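PDB 2P62: hypothetical protein PH0156 from Pyrococcus horikoshii, which is of unknown function but belongs to the DUF3226 family and probably shares the alpha/beta core of the Toprim-like clan. Local coordinates for residues M1-E9 with N88-R96. Residues are numbered along the deposited sequence; the frame is centred on the assembly and turned at random.
Sequences MRIKLIIVE and NVEEVYVVR
Lys4 and Glu91 lie alongside each other with their ends on the same side and join in a salt bridge, Lys4 NZ to Glu91 OE1 at 2.9 Å. The same oxygen accepts from Tyr93 OH, 2.8 Å from Glu91 OE1, and the two donors meet it from opposite faces of the carboxylate plane. Lys4's chain, extended beyond CG, with CG anti to the carbonyl carbon (chi1 -57°), carries the ammonium up to this oxygen. The Met239 carbonyl and the carboxylate of the C-terminal Gly241 also accept from Lys4 NZ. A methionine here would probably cost Glu91 this countercharge and the two oxygens this donor. The strands run parallel with backbone bonds such as Tyr93 N to Leu5 O at 2.7 Å and Val95 N to Ile7 O at 2.9 Å. On the face of Lys4, helix 233-239 packs against Ile6 and Tyr93, whose ring stacks on Tyr132. On the other face, Ile3 CG2 meets Val89 CG2 at 4.0 Å, and helix 71-84 packs on Leu5, Ile7 and Val89. Strands 2-7 and 89-97 are thus neighbouring central strands of a mixed sheet with helices on both faces, an alpha/beta arrangement consistent with a Toprim-like fold.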
ATOM      1  N   MET A   1      15.205  29.033   4.061  1.00 29.11           N
ATOM      2  CA  MET A   1      13.906  28.545   3.532  1.00 27.51           C
ATOM      3  C   MET A   1      12.814  28.605   4.631  1.00 28.36           C
ATOM      4  O   MET A   1      13.103  28.409   5.817  1.00 27.69           O
ATOM      5  CB  MET A   1      14.110  27.107   3.037  1.00 27.15           C
ATOM      6  CG  MET A   1      13.307  26.688   1.820  1.00 27.34           C
ATOM      7  SD  MET A   1      13.849  27.296   0.211  1.00 21.39           S
ATOM      8  CE  MET A   1      12.619  26.468  -0.726  1.00 22.80           C
ATOM      9  N   ARG A   2      11.574  28.917   4.251  1.00 28.07           N
ATOM     10  CA  ARG A   2      10.472  28.940   5.218  1.00 26.97           C
ATOM     11  C   ARG A   2      10.004  27.499   5.319  1.00 27.34           C
ATOM     12  O   ARG A   2       9.820  26.824   4.302  1.00 27.15           O
ATOM     13  CB  ARG A   2       9.304  29.791   4.726  1.00 29.80           C
ATOM     14  CG  ARG A   2       9.527  31.274   4.814  1.00 31.50           C
ATOM     15  CD  ARG A   2       9.253  31.940   3.484  1.00 34.26           C
ATOM     16  NE  ARG A   2       7.891  31.741   2.982  1.00 37.21           N
ATOM     17  CZ  ARG A   2       6.789  31.955   3.690  1.00 36.20           C
ATOM     18  NH1 ARG A   2       6.880  32.358   4.943  1.00 41.64           N
ATOM     19  NH2 ARG A   2       5.596  31.822   3.136  1.00 35.24           N
ATOM     20  N   ILE A   3       9.808  27.026   6.540  1.00 26.35           N
ATOM     21  CA  ILE A   3       9.384  25.654   6.746  1.00 27.37           C
ATOM     22  C   ILE A   3       8.025  25.567   7.405  1.00 28.11           C
ATOM     23  O   ILE A   3       7.769  26.242   8.400  1.00 28.76           O
ATOM     24  CB  ILE A   3      10.361  24.882   7.645  1.00 29.10           C
ATOM     25  CG1 ILE A   3      11.786  24.976   7.113  1.00 28.71           C
ATOM     26  CG2 ILE A   3       9.954  23.419   7.694  1.00 29.48           C
ATOM     27  CD1 ILE A   3      12.778  24.372   8.056  1.00 29.22           C
ATOM     28  N   LYS A   4       7.167  24.723   6.841  1.00 26.73           N
ATOM     29  CA  LYS A   4       5.832  24.484   7.366  1.00 25.79           C
ATOM     30  C   LYS A   4       5.695  22.974   7.547  1.00 27.05           C
ATOM     31  O   LYS A   4       6.068  22.200   6.665  1.00 27.14           O
ATOM     32  CB  LYS A   4       4.772  24.980   6.388  1.00 27.16           C
ATOM     33  CG  LYS A   4       4.898  26.446   6.028  1.00 26.32           C
ATOM     34  CD  LYS A   4       3.676  26.917   5.280  1.00 25.54           C
ATOM     35  CE  LYS A   4       3.810  28.379   4.866  1.00 23.97           C
ATOM     36  NZ  LYS A   4       2.550  28.833   4.210  1.00 21.21           N
ATOM     37  N   LEU A   5       5.171  22.563   8.699  1.00 26.42           N
ATOM     38  CA  LEU A   5       4.987  21.152   9.007  1.00 25.22           C
ATOM     39  C   LEU A   5       3.529  20.717   8.829  1.00 25.52           C
ATOM     40  O   LEU A   5       2.604  21.348   9.349  1.00 24.43           O
ATOM     41  CB  LEU A   5       5.442  20.876  10.447  1.00 27.14           C
ATOM     42  CG  LEU A   5       5.341  19.443  10.982  1.00 29.22           C
ATOM     43  CD1 LEU A   5       6.193  18.516  10.112  1.00 27.66           C
ATOM     44  CD2 LEU A   5       5.815  19.392  12.438  1.00 25.41           C
ATOM     45  N   ILE A   6       3.338  19.638   8.076  1.00 25.18           N
ATOM     46  CA  ILE A   6       2.014  19.082   7.830  1.00 24.30           C
ATOM     47  C   ILE A   6       1.957  17.667   8.403  1.00 24.37           C
ATOM     48  O   ILE A   6       2.701  16.780   7.982  1.00 22.03           O
ATOM     49  CB  ILE A   6       1.685  19.033   6.325  1.00 23.90           C
ATOM     50  CG1 ILE A   6       1.831  20.434   5.716  1.00 23.82           C
ATOM     51  CG2 ILE A   6       0.262  18.498   6.133  1.00 25.60           C
ATOM     52  CD1 ILE A   6       1.395  20.554   4.256  1.00 20.43           C
ATOM     53  N   ILE A   7       1.074  17.473   9.378  1.00 25.79           N
ATOM     54  CA  ILE A   7       0.916  16.183  10.036  1.00 24.81           C
ATOM     55  C   ILE A   7      -0.410  15.528   9.677  1.00 25.35           C
ATOM     56  O   ILE A   7      -1.477  16.082   9.941  1.00 25.51           O
ATOM     57  CB  ILE A   7       0.972  16.327  11.570  1.00 23.21           C
ATOM     58  CG1 ILE A   7       2.234  17.100  11.981  1.00 23.54           C
ATOM     59  CG2 ILE A   7       0.946  14.934  12.212  1.00 23.55           C
ATOM     60  CD1 ILE A   7       2.305  17.444  13.464  1.00 21.35           C
ATOM     61  N   VAL A   8      -0.333  14.351   9.069  1.00 26.24           N
ATOM     62  CA  VAL A   8      -1.521  13.606   8.677  1.00 27.05           C
ATOM     63  C   VAL A   8      -1.473  12.244   9.350  1.00 28.30           C
ATOM     64  O   VAL A   8      -0.460  11.889   9.956  1.00 28.47           O
ATOM     65  CB  VAL A   8      -1.585  13.419   7.149  1.00 29.12           C
ATOM     66  CG1 VAL A   8      -1.740  14.769   6.472  1.00 28.27           C
ATOM     67  CG2 VAL A   8      -0.330  12.719   6.657  1.00 27.68           C
ATOM     68  N   GLU A   9      -2.551  11.472   9.236  1.00 29.93           N
ATOM     69  CA  GLU A   9      -2.592  10.161   9.877  1.00 31.23           C
ATOM     70  C   GLU A   9      -1.899   9.022   9.132  1.00 30.09           C
ATOM     71  O   GLU A   9      -1.152   8.266   9.741  1.00 32.85           O
ATOM     72  CB  GLU A   9      -4.036   9.747  10.171  1.00 32.21           C
ATOM     73  CG  GLU A   9      -4.113   8.532  11.086  1.00 34.38           C
ATOM     74  CD  GLU A   9      -5.535   8.113  11.393  1.00 37.88           C
ATOM     75  OE1 GLU A   9      -6.389   9.007  11.584  1.00 38.72           O
ATOM     76  OE2 GLU A   9      -5.796   6.890  11.458  1.00 39.74           O
ATOM     77  N   ASN A  88      13.375  26.759  11.689  1.00 29.58           N
ATOM     78  CA  ASN A  88      12.659  27.863  11.080  1.00 28.32           C
ATOM     79  C   ASN A  88      11.227  27.467  10.702  1.00 26.37           C
ATOM     80  O   ASN A  88      10.795  27.650   9.560  1.00 25.48           O
ATOM     81  CB  ASN A  88      13.404  28.353   9.844  1.00 28.51           C
ATOM     82  CG  ASN A  88      12.898  29.694   9.367  1.00 28.70           C
ATOM     83  OD1 ASN A  88      12.890  29.982   8.172  1.00 30.45           O
ATOM     84  ND2 ASN A  88      12.474  30.531  10.310  1.00 28.66           N
ATOM     85  N   VAL A  89      10.490  26.931  11.667  1.00 25.18           N
ATOM     86  CA  VAL A  89       9.114  26.519  11.432  1.00 24.59           C
ATOM     87  C   VAL A  89       8.167  27.640  11.834  1.00 24.29           C
ATOM     88  O   VAL A  89       8.250  28.168  12.940  1.00 25.56           O
ATOM     89  CB  VAL A  89       8.772  25.232  12.224  1.00 23.90           C
ATOM     90  CG1 VAL A  89       7.269  24.972  12.197  1.00 24.44           C
ATOM     91  CG2 VAL A  89       9.502  24.055  11.617  1.00 21.29           C
ATOM     92  N   GLU A  90       7.272  28.000  10.924  1.00 24.15           N
ATOM     93  CA  GLU A  90       6.325  29.075  11.179  1.00 24.83           C
ATOM     94  C   GLU A  90       4.868  28.613  11.215  1.00 24.36           C
ATOM     95  O   GLU A  90       4.006  29.303  11.754  1.00 24.21           O
ATOM     96  CB  GLU A  90       6.496  30.173  10.127  1.00 25.78           C
ATOM     97  CG  GLU A  90       6.014  29.817   8.741  1.00 25.50           C
ATOM     98  CD  GLU A  90       6.349  30.909   7.732  1.00 28.37           C
ATOM     99  OE1 GLU A  90       6.675  32.040   8.155  1.00 29.57           O
ATOM    100  OE2 GLU A  90       6.281  30.638   6.519  1.00 24.14           O
ATOM    101  N   GLU A  91       4.581  27.462  10.624  1.00 22.15           N
ATOM    102  CA  GLU A  91       3.220  26.961  10.647  1.00 23.52           C
ATOM    103  C   GLU A  91       3.218  25.449  10.776  1.00 22.32           C
ATOM    104  O   GLU A  91       4.113  24.756  10.282  1.00 22.34           O
ATOM    105  CB  GLU A  91       2.433  27.388   9.385  1.00 25.07           C
ATOM    106  CG  GLU A  91       2.456  28.894   9.110  1.00 28.96           C
ATOM    107  CD  GLU A  91       1.568  29.351   7.959  1.00 32.13           C
ATOM    108  OE1 GLU A  91       1.545  28.683   6.896  1.00 30.65           O
ATOM    109  OE2 GLU A  91       0.901  30.405   8.115  1.00 35.41           O
ATOM    110  N   VAL A  92       2.211  24.955  11.480  1.00 20.50           N
ATOM    111  CA  VAL A  92       2.034  23.534  11.671  1.00 20.67           C
ATOM    112  C   VAL A  92       0.569  23.227  11.412  1.00 22.16           C
ATOM    113  O   VAL A  92      -0.325  23.862  11.979  1.00 21.30           O
ATOM    114  CB  VAL A  92       2.389  23.079  13.110  1.00 19.97           C
ATOM    115  CG1 VAL A  92       2.072  21.601  13.258  1.00 16.87           C
ATOM    116  CG2 VAL A  92       3.872  23.319  13.403  1.00 14.88           C
ATOM    117  N   TYR A  93       0.333  22.264  10.526  1.00 22.68           N
ATOM    118  CA  TYR A  93      -1.015  21.838  10.181  1.00 22.19           C
ATOM    119  C   TYR A  93      -1.246  20.445  10.749  1.00 22.22           C
ATOM    120  O   TYR A  93      -0.410  19.564  10.599  1.00 24.10           O
ATOM    121  CB  TYR A  93      -1.199  21.819   8.654  1.00 20.77           C
ATOM    122  CG  TYR A  93      -1.112  23.188   8.028  1.00 20.70           C
ATOM    123  CD1 TYR A  93       0.129  23.773   7.763  1.00 21.01           C
ATOM    124  CD2 TYR A  93      -2.263  23.947   7.793  1.00 19.88           C
ATOM    125  CE1 TYR A  93       0.228  25.075   7.298  1.00 20.35           C
ATOM    126  CE2 TYR A  93      -2.173  25.265   7.320  1.00 19.19           C
ATOM    127  CZ  TYR A  93      -0.923  25.824   7.082  1.00 21.53           C
ATOM    128  OH  TYR A  93      -0.797  27.142   6.680  1.00 22.19           O
ATOM    129  N   VAL A  94      -2.368  20.247  11.424  1.00 22.61           N
ATOM    130  CA  VAL A  94      -2.674  18.935  11.976  1.00 22.92           C
ATOM    131  C   VAL A  94      -4.012  18.510  11.385  1.00 23.56           C
ATOM    132  O   VAL A  94      -5.044  19.087  11.705  1.00 23.76           O
ATOM    133  CB  VAL A  94      -2.747  18.991  13.514  1.00 23.75           C
ATOM    134  CG1 VAL A  94      -2.995  17.590  14.078  1.00 24.95           C
ATOM    135  CG2 VAL A  94      -1.439  19.546  14.072  1.00 21.33           C
ATOM    136  N   VAL A  95      -3.980  17.515  10.503  1.00 24.45           N
ATOM    137  CA  VAL A  95      -5.174  17.034   9.821  1.00 24.19           C
ATOM    138  C   VAL A  95      -5.638  15.678  10.311  1.00 25.87           C
ATOM    139  O   VAL A  95      -4.859  14.723  10.370  1.00 26.26           O
ATOM    140  CB  VAL A  95      -4.923  16.950   8.309  1.00 24.96           C
ATOM    141  CG1 VAL A  95      -6.145  16.360   7.591  1.00 17.79           C
ATOM    142  CG2 VAL A  95      -4.588  18.351   7.781  1.00 22.76           C
ATOM    143  N   ARG A  96      -6.920  15.602  10.645  1.00 24.98           N
ATOM    144  CA  ARG A  96      -7.510  14.370  11.145  1.00 27.06           C
ATOM    145  C   ARG A  96      -8.967  14.283  10.725  1.00 28.09           C
ATOM    146  O   ARG A  96      -9.651  15.301  10.626  1.00 29.26           O
ATOM    147  CB  ARG A  96      -7.423  14.319  12.680  1.00 26.23           C
ATOM    148  CG  ARG A  96      -7.984  13.020  13.259  1.00 27.15           C
ATOM    149  CD  ARG A  96      -7.861  12.937  14.766  1.00 26.79           C
ATOM    150  NE  ARG A  96      -8.850  13.768  15.455  1.00 29.33           N
ATOM    151  CZ  ARG A  96      -8.998  13.815  16.777  1.00 26.01           C
ATOM    152  NH1 ARG A  96      -8.226  13.080  17.565  1.00 26.36           N
ATOM    153  NH2 ARG A  96      -9.917  14.601  17.313  1.00 27.15           N
TER
HETATM  154  O   HOH W   1      -5.456  12.907   8.509  1.00 42.06           O